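Local coordinates for extracellular solute-binding protein, family 1 (Trichodesmium erythraeum IMS101, PDB 6G7N) that binds ferric iron as an extracellular solute-binding protein and probably hands it to an ABC transporter for uptake, at residues F169-I181 against I188-L202. Numbering follows the deposited sequence.
With FE (Fe (III) ion), chain E; DAL (D-alanine), chain C.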
loop_
_atom_site.group_PDB
_atom_site.type_symbol
_atom_site.label_atom_id
_atom_site.label_comp_id
_atom_site.label_asym_id
_atom_site.label_seq_id
_atom_site.Cartn_x
_atom_site.Cartn_y
_atom_site.Cartn_z
ATOM N N PHE A 169 -3.160 -18.861 13.357
ATOM C CA PHE A 169 -4.407 -18.219 12.957
ATOM C C PHE A 169 -5.549 -18.616 13.891
ATOM O O PHE A 169 -5.753 -19.808 14.192
ATOM C CB PHE A 169 -4.805 -18.611 11.543
ATOM C CG PHE A 169 -3.951 -18.050 10.434
ATOM C CD1 PHE A 169 -2.929 -17.129 10.639
ATOM C CD2 PHE A 169 -4.201 -18.473 9.136
ATOM C CE1 PHE A 169 -2.197 -16.637 9.579
ATOM C CE2 PHE A 169 -3.487 -17.980 8.069
ATOM C CZ PHE A 169 -2.490 -17.047 8.297
ATOM N N ALA A 170 -6.310 -17.622 14.350
ATOM C CA ALA A 170 -7.479 -17.861 15.205
ATOM C C ALA A 170 -8.649 -18.461 14.435
ATOM O O ALA A 170 -9.484 -19.159 15.014
ATOM C CB ALA A 170 -7.902 -16.560 15.843
ATOM N N ARG A 171 -8.744 -18.148 13.154
ATOM C CA ARG A 171 -9.806 -18.607 12.283
ATOM C C ARG A 171 -9.245 -18.635 10.861
ATOM O O ARG A 171 -8.241 -17.963 10.591
ATOM C CB ARG A 171 -11.037 -17.671 12.357
ATOM C CG ARG A 171 -10.811 -16.283 11.757
ATOM C CD ARG A 171 -12.033 -15.415 11.866
ATOM N NE ARG A 171 -11.892 -14.224 11.064
ATOM C CZ ARG A 171 -12.820 -13.269 10.978
ATOM N NH1 ARG A 171 -13.948 -13.360 11.671
ATOM N NH2 ARG A 171 -12.631 -12.231 10.180
ATOM N N PRO A 172 -9.905 -19.342 9.941
ATOM C CA PRO A 172 -9.442 -19.271 8.551
ATOM C C PRO A 172 -9.569 -17.838 8.046
ATOM O O PRO A 172 -10.508 -17.122 8.396
ATOM C CB PRO A 172 -10.421 -20.206 7.823
ATOM C CG PRO A 172 -10.911 -21.128 8.874
ATOM C CD PRO A 172 -11.011 -20.300 10.113
ATOM N N PRO A 173 -8.619 -17.379 7.236
ATOM C CA PRO A 173 -8.717 -16.033 6.663
ATOM C C PRO A 173 -10.110 -15.744 6.098
ATOM O O PRO A 173 -10.616 -16.509 5.275
ATOM C CB PRO A 173 -7.662 -16.070 5.573
ATOM C CG PRO A 173 -6.590 -16.955 6.151
ATOM C CD PRO A 173 -7.351 -18.050 6.877
ATOM N N GLU A 174 -10.684 -14.630 6.535
ATOM C CA GLU A 174 -12.062 -14.272 6.205
ATOM C C GLU A 174 -12.163 -12.759 6.222
ATOM O O GLU A 174 -11.850 -12.139 7.235
ATOM C CB GLU A 174 -13.040 -14.894 7.234
ATOM C CG GLU A 174 -14.501 -14.453 7.132
ATOM C CD GLU A 174 -15.413 -14.986 8.235
ATOM O OE1 GLU A 174 -14.956 -15.727 9.158
ATOM O OE2 GLU A 174 -16.610 -14.648 8.178
ATOM N N GLY A 175 -12.667 -12.180 5.128
ATOM C CA GLY A 175 -12.909 -10.742 5.087
ATOM C C GLY A 175 -11.699 -9.910 4.690
ATOM O O GLY A 175 -10.621 -10.457 4.428
ATOM N N ASN A 176 -11.902 -8.585 4.649
ATOM C CA ASN A 176 -10.870 -7.645 4.226
ATOM C C ASN A 176 -10.078 -7.114 5.422
ATOM O O ASN A 176 -10.163 -7.669 6.531
ATOM C CB ASN A 176 -11.533 -6.550 3.374
ATOM C CG ASN A 176 -12.543 -5.730 4.131
ATOM O OD1 ASN A 176 -12.587 -5.751 5.357
ATOM N ND2 ASN A 176 -13.387 -5.016 3.391
ATOM N N ASP A 177 -9.242 -6.095 5.224
ATOM C CA ASP A 177 -8.413 -5.618 6.324
ATOM C C ASP A 177 -9.264 -5.056 7.466
ATOM O O ASP A 177 -8.988 -5.276 8.628
ATOM C CB ASP A 177 -7.400 -4.533 5.882
ATOM C CG ASP A 177 -6.044 -5.064 5.422
ATOM O OD1 ASP A 177 -5.893 -6.301 5.184
ATOM O OD2 ASP A 177 -5.122 -4.226 5.308
ATOM N N THR A 178 -10.302 -4.299 7.095
ATOM C CA THR A 178 -11.206 -3.730 8.100
ATOM C C THR A 178 -11.872 -4.829 8.939
ATOM O O THR A 178 -12.051 -4.685 10.153
ATOM C CB THR A 178 -12.242 -2.839 7.393
ATOM O OG1 THR A 178 -11.547 -1.776 6.739
ATOM C CG2 THR A 178 -13.298 -2.324 8.342
ATOM N N ALA A 179 -12.211 -5.934 8.291
ATOM C CA ALA A 179 -12.786 -7.076 9.005
ATOM C C ALA A 179 -11.809 -7.630 10.031
ATOM O O ALA A 179 -12.236 -8.083 11.099
ATOM C CB ALA A 179 -13.231 -8.156 8.042
ATOM N N GLN A 180 -10.501 -7.582 9.742
ATOM C CA GLN A 180 -9.532 -8.076 10.731
ATOM C C GLN A 180 -9.501 -7.144 11.944
ATOM O O GLN A 180 -9.434 -7.597 13.080
ATOM C CB GLN A 180 -8.139 -8.241 10.125
ATOM C CG GLN A 180 -8.089 -8.963 8.797
ATOM C CD GLN A 180 -8.877 -10.235 8.732
ATOM O OE1 GLN A 180 -8.784 -11.090 9.612
ATOM N NE2 GLN A 180 -9.678 -10.364 7.676
ATOM N N ILE A 181 -9.539 -5.835 11.692
ATOM C CA ILE A 181 -9.563 -4.872 12.781
ATOM C C ILE A 181 -10.802 -5.098 13.665
ATOM O O ILE A 181 -10.702 -5.092 14.909
ATOM C CB ILE A 181 -9.510 -3.424 12.238
ATOM C CG1 ILE A 181 -8.184 -3.186 11.492
ATOM C CG2 ILE A 181 -9.700 -2.419 13.359
ATOM C CD1 ILE A 181 -8.126 -1.876 10.739
ATOM N N ILE A 188 -12.084 -11.969 18.672
ATOM C CA ILE A 188 -11.914 -13.168 17.850
ATOM C C ILE A 188 -10.412 -13.460 17.700
ATOM O O ILE A 188 -9.975 -14.619 17.719
ATOM C CB ILE A 188 -12.613 -12.963 16.489
ATOM C CG1 ILE A 188 -14.132 -12.862 16.702
ATOM C CG2 ILE A 188 -12.251 -14.069 15.514
ATOM C CD1 ILE A 188 -14.897 -12.396 15.502
ATOM N N GLY A 189 -9.632 -12.400 17.515
ATOM C CA GLY A 189 -8.188 -12.472 17.613
ATOM C C GLY A 189 -7.708 -11.446 18.614
ATOM O O GLY A 189 -8.446 -10.481 18.921
ATOM N N ASP A 190 -6.469 -11.604 19.099
ATOM C CA ASP A 190 -5.844 -10.552 19.899
ATOM C C ASP A 190 -5.015 -9.599 19.046
ATOM O O ASP A 190 -4.813 -8.453 19.447
ATOM C CB ASP A 190 -4.992 -11.131 21.037
ATOM C CG ASP A 190 -5.819 -11.774 22.145
ATOM O OD1 ASP A 190 -7.049 -11.577 22.211
ATOM O OD2 ASP A 190 -5.190 -12.490 22.937
ATOM N N ILE A 191 -4.480 -10.083 17.922
ATOM C CA ILE A 191 -3.684 -9.263 17.020
ATOM C C ILE A 191 -4.055 -9.620 15.590
ATOM O O ILE A 191 -4.576 -10.698 15.298
ATOM C CB ILE A 191 -2.157 -9.400 17.268
ATOM C CG1 ILE A 191 -1.683 -10.816 16.980
ATOM C CG2 ILE A 191 -1.767 -8.927 18.656
ATOM C CD1 ILE A 191 -0.166 -10.946 17.021
ATOM N N GLY A 192 -3.759 -8.694 14.687
ATOM C CA GLY A 192 -3.922 -8.938 13.262
ATOM C C GLY A 192 -2.992 -8.080 12.476
ATOM O O GLY A 192 -2.324 -7.224 13.039
ATOM N N LEU A 193 -2.909 -8.340 11.166
ATOM C CA LEU A 193 -2.153 -7.465 10.259
ATOM C C LEU A 193 -3.132 -6.733 9.367
ATOM O O LEU A 193 -4.084 -7.323 8.853
ATOM C CB LEU A 193 -1.148 -8.240 9.401
ATOM C CG LEU A 193 0.004 -8.921 10.106
ATOM C CD1 LEU A 193 1.049 -9.549 9.182
ATOM C CD2 LEU A 193 0.786 -7.992 11.025
ATOM N N ALA A 194 -2.893 -5.437 9.188
ATOM C CA ALA A 194 -3.722 -4.603 8.305
ATOM C C ALA A 194 -2.927 -3.364 7.944
ATOM O O ALA A 194 -1.956 -3.027 8.612
ATOM C CB ALA A 194 -5.044 -4.236 8.957
ATOM N N ASN A 195 -3.392 -2.656 6.915
ATOM C CA ASN A 195 -2.754 -1.391 6.565
ATOM C C ASN A 195 -3.210 -0.286 7.527
ATOM O O ASN A 195 -4.375 -0.228 7.927
ATOM C CB ASN A 195 -3.050 -1.000 5.114
ATOM C CG ASN A 195 -2.336 -1.852 4.080
ATOM O OD1 ASN A 195 -1.359 -2.552 4.394
ATOM N ND2 ASN A 195 -2.809 -1.786 2.839
ATOM N N SER A 196 -2.268 0.608 7.809
ATOM C CA SER A 196 -2.435 1.710 8.742
ATOM C C SER A 196 -3.695 2.544 8.486
ATOM O O SER A 196 -4.407 2.925 9.434
ATOM C CB SER A 196 -1.167 2.595 8.639
ATOM O OG SER A 196 -0.862 2.966 7.287
ATOM N N TYR A 197 -3.953 2.858 7.215
ATOM C CA TYR A 197 -5.037 3.752 6.874
ATOM C C TYR A 197 -6.409 3.184 7.194
ATOM O O TYR A 197 -7.369 3.955 7.289
ATOM C CB TYR A 197 -4.933 4.214 5.401
ATOM C CG TYR A 197 -4.967 3.106 4.397
ATOM C CD1 TYR A 197 -6.151 2.584 3.914
ATOM C CD2 TYR A 197 -3.789 2.555 3.907
ATOM C CE1 TYR A 197 -6.155 1.554 2.977
ATOM C CE2 TYR A 197 -3.784 1.517 2.981
ATOM C CZ TYR A 197 -4.966 0.972 2.536
ATOM O OH TYR A 197 -4.961 -0.094 1.681
ATOM N N TYR A 198 -6.544 1.868 7.356
ATOM C CA TYR A 198 -7.852 1.303 7.692
ATOM C C TYR A 198 -8.238 1.619 9.138
ATOM O O TYR A 198 -9.428 1.780 9.438
ATOM C CB TYR A 198 -7.922 -0.208 7.420
ATOM C CG TYR A 198 -7.883 -0.562 5.959
ATOM C CD1 TYR A 198 -8.903 -0.191 5.095
ATOM C CD2 TYR A 198 -6.798 -1.243 5.422
ATOM C CE1 TYR A 198 -8.851 -0.513 3.761
ATOM C CE2 TYR A 198 -6.741 -1.555 4.077
ATOM C CZ TYR A 198 -7.761 -1.177 3.243
ATOM O OH TYR A 198 -7.696 -1.462 1.899
ATOM N N LEU A 199 -7.267 1.682 10.048
ATOM C CA LEU A 199 -7.591 2.090 11.405
ATOM C C LEU A 199 -7.926 3.581 11.443
ATOM O O LEU A 199 -8.902 3.991 12.094
ATOM C CB LEU A 199 -6.466 1.747 12.377
ATOM C CG LEU A 199 -6.752 2.057 13.831
ATOM C CD1 LEU A 199 -7.970 1.302 14.384
ATOM C CD2 LEU A 199 -5.532 1.752 14.686
ATOM N N ALA A 200 -7.124 4.384 10.740
ATOM C CA ALA A 200 -7.424 5.806 10.610
ATOM C C ALA A 200 -8.817 6.085 10.059
ATOM O O ALA A 200 -9.516 7.007 10.499
ATOM C CB ALA A 200 -6.353 6.476 9.797
ATOM N N ARG A 201 -9.217 5.290 9.067
ATOM C CA ARG A 201 -10.529 5.443 8.459
ATOM C C ARG A 201 -11.647 5.265 9.504
ATOM O O ARG A 201 -12.608 6.052 9.530
ATOM C CB ARG A 201 -10.688 4.443 7.339
ATOM C CG ARG A 201 -11.930 4.627 6.531
ATOM C CD ARG A 201 -12.037 3.567 5.446
ATOM N NE ARG A 201 -10.975 3.641 4.430
ATOM C CZ ARG A 201 -10.902 2.805 3.404
ATOM N NH1 ARG A 201 -11.773 1.802 3.303
ATOM N NH2 ARG A 201 -9.962 2.936 2.480
ATOM N N LEU A 202 -11.502 4.251 10.375
ATOM C CA LEU A 202 -12.468 4.040 11.442
ATOM C C LEU A 202 -12.487 5.173 12.431
ATOM O O LEU A 202 -13.566 5.583 12.902
ATOM C CB LEU A 202 -12.214 2.700 12.138
ATOM C CG LEU A 202 -12.473 1.469 11.295
ATOM C CD1 LEU A 202 -11.788 0.267 11.930
ATOM C CD2 LEU A 202 -13.956 1.189 11.125
HETATM FE FE FE E . -6.496 -0.651 0.533
HETATM N N DAL C . -8.070 -0.669 -1.038
HETATM C CA DAL C . -8.263 0.744 -1.506
HETATM C CB DAL C . -8.646 0.769 -2.978
HETATM C C DAL C . -7.087 1.622 -1.230
HETATM O O DAL C . -6.179 1.124 -0.533
HETATM O OXT DAL C . -7.090 2.789 -1.709
HETATM O O HOH W 1 -5.415 -8.665 6.813
HETATM O O HOH W 2 -11.506 0.832 7.778
#
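Asp177 meets the iron ligand Tyr198 with its first side-chain carbon: CB lies 3.4 Å from CD2 of the Tyr198 ring. Further out, Asp177 CG packs on Ala194, 3.8 Å from its CB. The carboxylate then divides its work. OD2 accepts from Asn195 N at 2.8 Å with an N-H...O angle of 155°, the donor sitting above the carboxylate plane, and it also forms a salt bridge with Arg103. OD1 accepts from a water that also donates to Leu193 O; strand 191-195 is thus bonded once directly and once through solvent. Replacing Asp177 by an alanine would remove the carboxylate, and is likely to leave Asn195 N without its acceptor and Arg103 without this salt-bridge partner. The geometry is consistent with a second-shell role: Tyr198 OH binds the ferric ion at 2.0 Å, as does Tyr197 OH, which also accepts from Asn195 ND2 at 3.0 Å. One turn on, Ile181 puts CD1 3.7 Å from Tyr198 CB, while its CG2, anti to the backbone N, meets Leu202 CD1 tip to tip. Helix 177-181 runs roughly antiparallel to strand 191-195 (145°) and crosses helix 196-202 at 66°, with helix 208-216 packing against Ile181 and Leu202.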